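Local coordinates for protein alkaline serine protease (Pseudoalteromonas sp., PDB 1Y9Z) that hydrolyses peptide bonds in proteins, probably as a cold-adapted subtilisin-like serine protease of an Antarctic bacterium, at residues 27-32 against 126-131. Numbering follows the deposited sequence.
Sequences CIIDSG and VTMSLG. With PMS (phenylmethanesulfonic acid), chain H.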
loop_
_atom_site.group_PDB
_atom_site.type_symbol
_atom_site.label_atom_id
_atom_site.label_comp_id
_atom_site.label_asym_id
_atom_site.label_seq_id
_atom_site.Cartn_x
_atom_site.Cartn_y
_atom_site.Cartn_z
ATOM N N CYS A 27 -11.269 13.542 -3.013
ATOM C CA CYS A 27 -11.833 12.805 -4.135
ATOM C C CYS A 27 -10.850 11.766 -4.624
ATOM O O CYS A 27 -9.696 12.080 -4.922
ATOM C CB CYS A 27 -12.156 13.760 -5.273
ATOM S SG CYS A 27 -13.161 13.095 -6.641
ATOM N N ILE A 28 -11.324 10.529 -4.703
ATOM C CA ILE A 28 -10.507 9.415 -5.154
ATOM C C ILE A 28 -10.864 9.058 -6.594
ATOM O O ILE A 28 -11.958 8.556 -6.868
ATOM C CB ILE A 28 -10.734 8.168 -4.272
ATOM C CG1 ILE A 28 -10.494 8.513 -2.801
ATOM C CG2 ILE A 28 -9.799 7.055 -4.702
ATOM C CD1 ILE A 28 -10.885 7.399 -1.839
ATOM N N ILE A 29 -9.949 9.346 -7.515
ATOM C CA ILE A 29 -10.150 9.013 -8.923
ATOM C C ILE A 29 -9.471 7.659 -9.064
ATOM O O ILE A 29 -8.243 7.560 -9.018
ATOM C CB ILE A 29 -9.481 10.056 -9.843
ATOM C CG1 ILE A 29 -10.137 11.423 -9.629
ATOM C CG2 ILE A 29 -9.591 9.622 -11.299
ATOM C CD1 ILE A 29 -9.587 12.526 -10.522
ATOM N N ASP A 30 -10.269 6.610 -9.226
ATOM C CA ASP A 30 -9.706 5.272 -9.291
ATOM C C ASP A 30 -10.713 4.273 -9.872
ATOM O O ASP A 30 -11.542 4.638 -10.708
ATOM C CB ASP A 30 -9.280 4.860 -7.873
ATOM C CG ASP A 30 -8.053 3.968 -7.861
ATOM O OD1 ASP A 30 -8.126 2.857 -8.420
ATOM O OD2 ASP A 30 -7.017 4.377 -7.287
ATOM N N SER A 31 -10.654 3.024 -9.416
ATOM C CA SER A 31 -11.544 1.983 -9.935
ATOM C C SER A 31 -12.839 1.755 -9.164
ATOM O O SER A 31 -13.422 0.673 -9.234
ATOM C CB SER A 31 -10.792 0.652 -10.037
ATOM O OG SER A 31 -10.594 0.061 -8.760
ATOM N N GLY A 32 -13.304 2.756 -8.429
ATOM C CA GLY A 32 -14.539 2.556 -7.697
ATOM C C GLY A 32 -14.318 2.276 -6.227
ATOM O O GLY A 32 -13.188 2.112 -5.768
ATOM N N VAL A 126 -7.482 16.012 -4.384
ATOM C CA VAL A 126 -7.774 15.034 -5.423
ATOM C C VAL A 126 -6.593 14.076 -5.440
ATOM O O VAL A 126 -5.454 14.481 -5.698
ATOM C CB VAL A 126 -7.942 15.695 -6.805
ATOM C CG1 VAL A 126 -8.157 14.627 -7.868
ATOM C CG2 VAL A 126 -9.133 16.649 -6.779
ATOM N N THR A 127 -6.863 12.810 -5.141
ATOM C CA THR A 127 -5.816 11.805 -5.091
ATOM C C THR A 127 -5.939 10.852 -6.280
ATOM O O THR A 127 -7.014 10.315 -6.569
ATOM C CB THR A 127 -5.864 11.065 -3.726
ATOM O OG1 THR A 127 -4.714 10.227 -3.586
ATOM C CG2 THR A 127 -7.135 10.239 -3.595
ATOM N N MET A 128 -4.822 10.661 -6.973
ATOM C CA MET A 128 -4.790 9.840 -8.173
ATOM C C MET A 128 -3.706 8.770 -8.161
ATOM O O MET A 128 -2.543 9.036 -8.479
ATOM C CB MET A 128 -4.615 10.763 -9.384
ATOM C CG MET A 128 -5.703 11.830 -9.460
ATOM S SD MET A 128 -5.400 13.195 -10.608
ATOM C CE MET A 128 -4.317 14.223 -9.633
ATOM N N SER A 129 -4.093 7.556 -7.783
ATOM C CA SER A 129 -3.167 6.432 -7.759
ATOM C C SER A 129 -3.212 5.814 -9.144
ATOM O O SER A 129 -3.644 4.676 -9.329
ATOM C CB SER A 129 -3.586 5.414 -6.698
ATOM O OG SER A 129 -3.304 5.901 -5.399
ATOM N N LEU A 130 -2.764 6.597 -10.120
ATOM C CA LEU A 130 -2.759 6.190 -11.514
ATOM C C LEU A 130 -1.725 7.017 -12.259
ATOM O O LEU A 130 -1.274 8.051 -11.767
ATOM C CB LEU A 130 -4.150 6.414 -12.120
ATOM C CG LEU A 130 -4.727 7.834 -12.050
ATOM C CD1 LEU A 130 -4.212 8.660 -13.222
ATOM C CD2 LEU A 130 -6.245 7.774 -12.097
ATOM N N GLY A 131 -1.353 6.560 -13.448
ATOM C CA GLY A 131 -0.374 7.292 -14.224
ATOM C C GLY A 131 -0.218 6.781 -15.638
ATOM O O GLY A 131 -0.495 5.616 -15.930
HETATM C C PMS H . -0.611 1.785 -10.459
HETATM S S PMS H . -0.111 3.099 -9.320
HETATM C C1 PMS H . -1.594 2.256 -11.561
HETATM C C2 PMS H . -1.042 2.730 -12.806
HETATM C C3 PMS H . -1.914 3.173 -13.851
HETATM C C4 PMS H . -3.341 3.124 -13.604
HETATM C C5 PMS H . -3.889 2.659 -12.384
HETATM C C6 PMS H . -3.058 2.207 -11.312
HETATM O O2S PMS H . -0.000 4.332 -10.093
HETATM O O1S PMS H . 1.162 2.769 -8.724
HETATM O O HOH W 1 -6.722 7.028 -6.728
#
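Ile29 and Val126 meet on one face of two neighbouring parallel strands, 25-30 and 125-128, in the central sheet of the subtilisin-like alpha/beta fold. Thr127 N donates to Cys27 O at 2.9 Å, and Thr127 O accepts from Ile29 N at 3.2 Å. With CG1 anti to its carbonyl carbon (chi1 -63°) and an extended chi2, Ile29 carries CD1 to 3.7 Å from Val126 CG1. Met128, side by side with it, brings CG to 4.1 Å from Ile29 CD1. Branched Ile29 and Val126 and unbranched Met128 fill the apolar layer under helix 110-119, where Ile29 and Met128 both touch Ile114 and Cys27 is disulfide-bonded to Cys117. On the other face Thr127 lays CG2 beside Ile28 CG1, while its OG1, anti to the backbone N (chi1 -171°), is hydrogen-bonded to Ser376 OG.

Past the last bridge the strands part, and a water sits in the widening, hydrogen-bonded to Ile29 O and Asp30 OD2 and accepting from Ser129 N. Asp30, probably the triad aspartate as in other subtilases, thus uses both oxygens, OD1 taking His65 ND1 and, by its anti lone pair, Ser31 N. An alanine here would probably leave His65 ND1 without its acceptor and free its ring to turn. Leu130 bridges core and ligand pocket: CD2 packs 3.9 Å from Ile29 CG2, whereas CB lies 3.7 Å from C4 of the phenylmethanesulfonic acid ring.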